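Local coordinates for protein putative cellulase CEL6 (Mycobacterium tuberculosis, PDB 1UP3) that probably hydrolyses internal beta-1,4-glucosidic bonds of cellulose, as an endoglucanase of glycoside hydrolase family 6, at residues A[123-128]-A[171-176]; A[177-182]-A[207-212]. All blocks are in the same frame, centred on the assembly; numbering follows the deposited sequence.

Interaction 1. Residues A[123-128]-A[171-176]; sequences AMADCL and AARLND
R173 and D126 join two backbones that stay well apart: the nearest CA atoms, those of A123 and R173, are 8.7 Å from each other. Residues 171-176 form the last turns of helix 167-176, whereas 123-128 leaves the end of helix 121-124 through a 3-10 turn at 125-127, with C127 N bonded to M124 O. The gap is spanned by one long side chain. R173 is extended from CG to NE, which carries its guanidinium across to the turn. There NH2 donates to D126 OD1 at 3.0 Å, and the bond is bent, with an N-H...O angle of 140°. A second, weak bond runs from R173 NH2 to D126 OD2 at 3.3 Å. Both carboxylate oxygens therefore share a single nitrogen, and the carboxylate and guanidinium planes stand 85° apart, unlike the coplanar two-nitrogen, two-oxygen pairing. NH2 reaches OD1 on the syn side but 28° out of the carboxylate plane. The other nitrogen, NH1, lies 4.0 Å from A125 CB and is hydrogen-bonded to L122 O, so the guanidinium grips backbone and side chain of the same region. D126 OD1 has a second cationic partner in R133, and F137 of helix 130-147 touches both A125 and R173. C127 forms a disulfide with C83, and M124 touches a beta-D-glucopyranose unit of the bound glycan. The contact thus ties helix 167-176 to a turn beside the substrate cleft of the family 6 fold, a distorted beta/alpha barrel whose seven parallel strands follow one another in sequence order.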
loop_
_atom_site.group_PDB
_atom_site.type_symbol
_atom_site.label_atom_id
_atom_site.label_comp_id
_atom_site.label_asym_id
_atom_site.label_seq_id
_atom_site.Cartn_x
_atom_site.Cartn_y
_atom_site.Cartn_z
ATOM N N ALA A 123 8.362 -2.161 9.564
ATOM C CA ALA A 123 8.927 -0.893 10.093
ATOM C C ALA A 123 8.500 -0.646 11.522
ATOM O O ALA A 123 9.275 -0.071 12.297
ATOM C CB ALA A 123 8.536 0.289 9.213
ATOM N N MET A 124 7.281 -1.077 11.877
ATOM C CA MET A 124 6.693 -0.815 13.196
ATOM C C MET A 124 6.934 -1.964 14.185
ATOM O O MET A 124 6.535 -1.873 15.338
ATOM C CB MET A 124 5.195 -0.513 13.086
ATOM C CG MET A 124 4.687 0.386 14.213
ATOM S SD MET A 124 2.899 0.557 14.176
ATOM C CE MET A 124 2.772 1.471 12.785
ATOM N N ALA A 125 7.632 -3.001 13.751
ATOM C CA ALA A 125 7.741 -4.239 14.529
ATOM C C ALA A 125 8.403 -4.037 15.886
ATOM O O ALA A 125 8.183 -4.839 16.767
ATOM C CB ALA A 125 8.433 -5.298 13.741
ATOM N N ASP A 126 9.186 -2.973 16.046
ATOM C CA ASP A 126 9.864 -2.748 17.318
ATOM C C ASP A 126 8.921 -2.458 18.490
ATOM O O ASP A 126 9.350 -2.570 19.665
ATOM C CB ASP A 126 10.876 -1.615 17.211
ATOM C CG ASP A 126 12.051 -1.960 16.331
ATOM O OD1 ASP A 126 12.521 -3.120 16.328
ATOM O OD2 ASP A 126 12.618 -1.052 15.684
ATOM N N CYS A 127 7.670 -2.089 18.224
ATOM C CA CYS A 127 6.654 -1.942 19.290
ATOM C C CYS A 127 6.334 -3.274 19.974
ATOM O O CYS A 127 5.797 -3.301 21.078
ATOM C CB CYS A 127 5.345 -1.343 18.735
ATOM S SG CYS A 127 4.254 -2.549 17.926
ATOM N N LEU A 128 6.660 -4.385 19.316
ATOM C CA LEU A 128 6.349 -5.713 19.815
ATOM C C LEU A 128 7.481 -6.263 20.688
ATOM O O LEU A 128 8.639 -5.859 20.563
ATOM C CB LEU A 128 6.139 -6.660 18.635
ATOM C CG LEU A 128 5.039 -6.241 17.634
ATOM C CD1 LEU A 128 5.019 -7.183 16.435
ATOM C CD2 LEU A 128 3.706 -6.239 18.316
ATOM N N ALA A 171 16.772 -3.323 5.256
ATOM C CA ALA A 171 17.268 -4.373 4.371
ATOM C C ALA A 171 17.441 -5.671 5.148
ATOM O O ALA A 171 17.190 -6.747 4.610
ATOM C CB ALA A 171 18.585 -3.969 3.724
ATOM N N ALA A 172 17.919 -5.595 6.385
ATOM C CA ALA A 172 18.068 -6.794 7.202
ATOM C C ALA A 172 16.740 -7.517 7.390
ATOM O O ALA A 172 16.673 -8.766 7.297
ATOM C CB ALA A 172 18.671 -6.469 8.546
ATOM N N ARG A 173 15.694 -6.765 7.684
ATOM C CA ARG A 173 14.369 -7.338 7.866
ATOM C C ARG A 173 13.849 -7.905 6.554
ATOM O O ARG A 173 13.247 -8.983 6.542
ATOM C CB ARG A 173 13.417 -6.321 8.465
ATOM C CG ARG A 173 13.837 -5.878 9.844
ATOM C CD ARG A 173 12.940 -4.866 10.513
ATOM N NE ARG A 173 13.626 -4.365 11.697
ATOM C CZ ARG A 173 13.079 -3.703 12.685
ATOM N NH1 ARG A 173 11.785 -3.421 12.711
ATOM N NH2 ARG A 173 13.857 -3.293 13.679
ATOM N N LEU A 174 14.018 -7.181 5.452
ATOM C CA LEU A 174 13.551 -7.697 4.140
ATOM C C LEU A 174 14.274 -8.989 3.776
ATOM O O LEU A 174 13.663 -9.922 3.254
ATOM C CB LEU A 174 13.808 -6.649 3.056
ATOM C CG LEU A 174 12.867 -5.442 3.116
ATOM C CD1 LEU A 174 13.399 -4.337 2.209
ATOM C CD2 LEU A 174 11.461 -5.806 2.661
ATOM N N ASN A 175 15.576 -9.045 4.067
ATOM C CA ASN A 175 16.344 -10.242 3.752
ATOM C C ASN A 175 15.843 -11.408 4.587
ATOM O O ASN A 175 15.711 -12.512 4.055
ATOM C CB ASN A 175 17.850 -9.984 3.894
ATOM C CG ASN A 175 18.396 -9.169 2.734
ATOM O OD1 ASN A 175 17.907 -9.267 1.575
ATOM N ND2 ASN A 175 19.413 -8.358 3.017
ATOM N N ASP A 176 15.534 -11.160 5.852
ATOM C CA ASP A 176 14.980 -12.184 6.732
ATOM C C ASP A 176 13.641 -12.742 6.285
ATOM O O ASP A 176 13.348 -13.898 6.576
ATOM C CB ASP A 176 14.794 -11.658 8.140
ATOM C CG ASP A 176 14.449 -12.776 9.130
ATOM O OD1 ASP A 176 15.301 -13.679 9.302
ATOM O OD2 ASP A 176 13.356 -12.866 9.756
#

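Interaction 2. Residues A[177-182]-A[207-212]; sequences VGVGRA and GLTNGS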
loop_
_atom_site.group_PDB
_atom_site.type_symbol
_atom_site.label_atom_id
_atom_site.label_comp_id
_atom_site.label_asym_id
_atom_site.label_seq_id
_atom_site.Cartn_x
_atom_site.Cartn_y
_atom_site.Cartn_z
ATOM N N VAL A 177 12.808 -11.950 5.607
ATOM C CA VAL A 177 11.487 -12.461 5.216
ATOM C C VAL A 177 11.472 -12.973 3.776
ATOM O O VAL A 177 10.433 -13.278 3.247
ATOM C CB VAL A 177 10.344 -11.418 5.464
ATOM C CG1 VAL A 177 10.300 -10.983 6.923
ATOM C CG2 VAL A 177 10.505 -10.228 4.496
ATOM N N GLY A 178 12.660 -13.056 3.181
ATOM C CA GLY A 178 12.869 -13.587 1.858
ATOM C C GLY A 178 12.459 -12.693 0.727
ATOM O O GLY A 178 11.917 -13.170 -0.241
ATOM N N VAL A 179 12.735 -11.395 0.825
ATOM C CA VAL A 179 12.461 -10.443 -0.250
ATOM C C VAL A 179 12.970 -10.901 -1.635
ATOM O O VAL A 179 12.392 -10.542 -2.662
ATOM C CB VAL A 179 13.009 -9.032 0.103
ATOM C CG1 VAL A 179 14.537 -9.039 0.149
ATOM C CG2 VAL A 179 12.519 -7.974 -0.858
ATOM N N GLY A 180 14.057 -11.664 -1.637
ATOM C CA GLY A 180 14.608 -12.291 -2.828
ATOM C C GLY A 180 13.651 -13.140 -3.646
ATOM O O GLY A 180 13.845 -13.294 -4.869
ATOM N N ARG A 181 12.653 -13.725 -2.993
ATOM C CA ARG A 181 11.633 -14.525 -3.640
ATOM C C ARG A 181 10.524 -13.643 -4.249
ATOM O O ARG A 181 9.839 -14.043 -5.166
ATOM C CB ARG A 181 11.038 -15.485 -2.608
ATOM C CG ARG A 181 10.158 -16.556 -3.170
ATOM C CD ARG A 181 9.785 -17.687 -2.202
ATOM N NE ARG A 181 10.917 -18.288 -1.488
ATOM C CZ ARG A 181 11.841 -19.090 -2.021
ATOM N NH1 ARG A 181 11.827 -19.399 -3.314
ATOM N NH2 ARG A 181 12.810 -19.577 -1.251
ATOM N N ALA A 182 10.375 -12.446 -3.702
ATOM C CA ALA A 182 9.380 -11.487 -4.181
ATOM C C ALA A 182 10.012 -10.612 -5.273
ATOM O O ALA A 182 11.194 -10.780 -5.634
ATOM C CB ALA A 182 8.896 -10.646 -3.042
ATOM N N GLY A 207 20.479 -2.045 -3.163
ATOM C CA GLY A 207 21.865 -2.461 -3.066
ATOM C C GLY A 207 22.147 -3.467 -1.972
ATOM O O GLY A 207 23.048 -4.309 -2.112
ATOM N N LEU A 208 21.395 -3.387 -0.889
ATOM C CA LEU A 208 21.546 -4.261 0.278
ATOM C C LEU A 208 20.669 -5.509 0.239
ATOM O O LEU A 208 20.734 -6.337 1.143
ATOM C CB LEU A 208 21.247 -3.457 1.548
ATOM C CG LEU A 208 22.199 -2.299 1.822
ATOM C CD1 LEU A 208 21.660 -1.388 2.917
ATOM C CD2 LEU A 208 23.599 -2.817 2.182
ATOM N N THR A 209 19.884 -5.673 -0.815
ATOM C CA THR A 209 18.993 -6.820 -1.004
ATOM C C THR A 209 19.201 -7.456 -2.368
ATOM O O THR A 209 18.239 -7.873 -3.024
ATOM C CB THR A 209 17.516 -6.404 -0.878
ATOM O OG1 THR A 209 17.253 -5.281 -1.758
ATOM C CG2 THR A 209 17.220 -5.922 0.501
ATOM N N ASN A 210 20.435 -7.440 -2.840
ATOM C CA ASN A 210 20.787 -8.121 -4.106
ATOM C C ASN A 210 20.002 -7.644 -5.316
ATOM O O ASN A 210 19.680 -8.405 -6.211
ATOM C CB ASN A 210 20.658 -9.638 -3.939
ATOM C CG ASN A 210 21.468 -10.419 -4.976
ATOM O OD1 ASN A 210 22.661 -10.152 -5.183
ATOM N ND2 ASN A 210 20.810 -11.386 -5.645
ATOM N N GLY A 211 19.712 -6.353 -5.358
ATOM C CA GLY A 211 19.111 -5.738 -6.530
ATOM C C GLY A 211 17.606 -5.802 -6.610
ATOM O O GLY A 211 17.047 -5.741 -7.714
ATOM N N SER A 212 16.949 -5.883 -5.472
ATOM C CA SER A 212 15.487 -5.950 -5.492
ATOM C C SER A 212 14.908 -4.641 -6.027
ATOM O O SER A 212 15.558 -3.577 -6.013
ATOM C CB SER A 212 14.932 -6.262 -4.126
ATOM O OG SER A 212 15.093 -5.159 -3.280
#
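Two turns that lead from helices into neighbouring parallel strands meet here: 177-182 follows helix 167-176 and precedes strand 184-187, while the turn after helix 195-208 leads into strand 213-217. A Schellman motif ends the first helix, with G178 at positive phi (75°) as its C-prime residue; V179 N bonds to L174 O and G178 N to N175 O. The chain then turns so that V179 points toward 207-212, and this valine supplies all the close contacts from its side. Its CG1 lies 4.1 Å from T209 CB and equally 4.1 Å from T209 CG2, a methyl set against the branch point of the threonine, while the two side chains cross at about a right angle. CG2 is directed away from the valine backbone N and approaches S212 CB at 4.4 Å, a looser touch. V179 thus spreads its two methyls over both ends of the 209-212 turn. The two hydroxyls beside V179 are engaged within their own part of the chain: in the conformer described, S212 OG donates to T209 OG1 at 2.6 Å, and T209 OG1 is also bonded to the carbonyls of I205 and S206 in the preceding helix. With chi1 at 52°, T209 keeps OG1 among these partners and has its methyl beside the backbone N, available to V179. L174 also packs on V179, and N175 on T209. All three touching residues are buried, yet only 102 Å² is covered in total. Carbon meets carbon throughout, so the V179 contact itself probably rests on dispersion and exclusion of water; N175 ND2 to L208 O links the helix ends.

Helix 167-176 connects the two contacts: R173 on it serves interaction 1, and its C-terminal end, with the cap that closes it, runs straight into 177-182 of interaction 2. Their centres are 14 Å apart, and they touch directly. N175 ND2 probably donates to L208 O at 3.1 Å, tying the ends of two successive helices together; A171 CB packs against L208 CB at 3.5 Å. Interaction 1 is the one beside the glycan: M124 belongs to its pocket, and the D126 side chain lies about 7 Å from the thioglucose unit. Interaction 2 contributes none of the glycan-pocket residues and joins consecutive helix-to-strand turns of the fold.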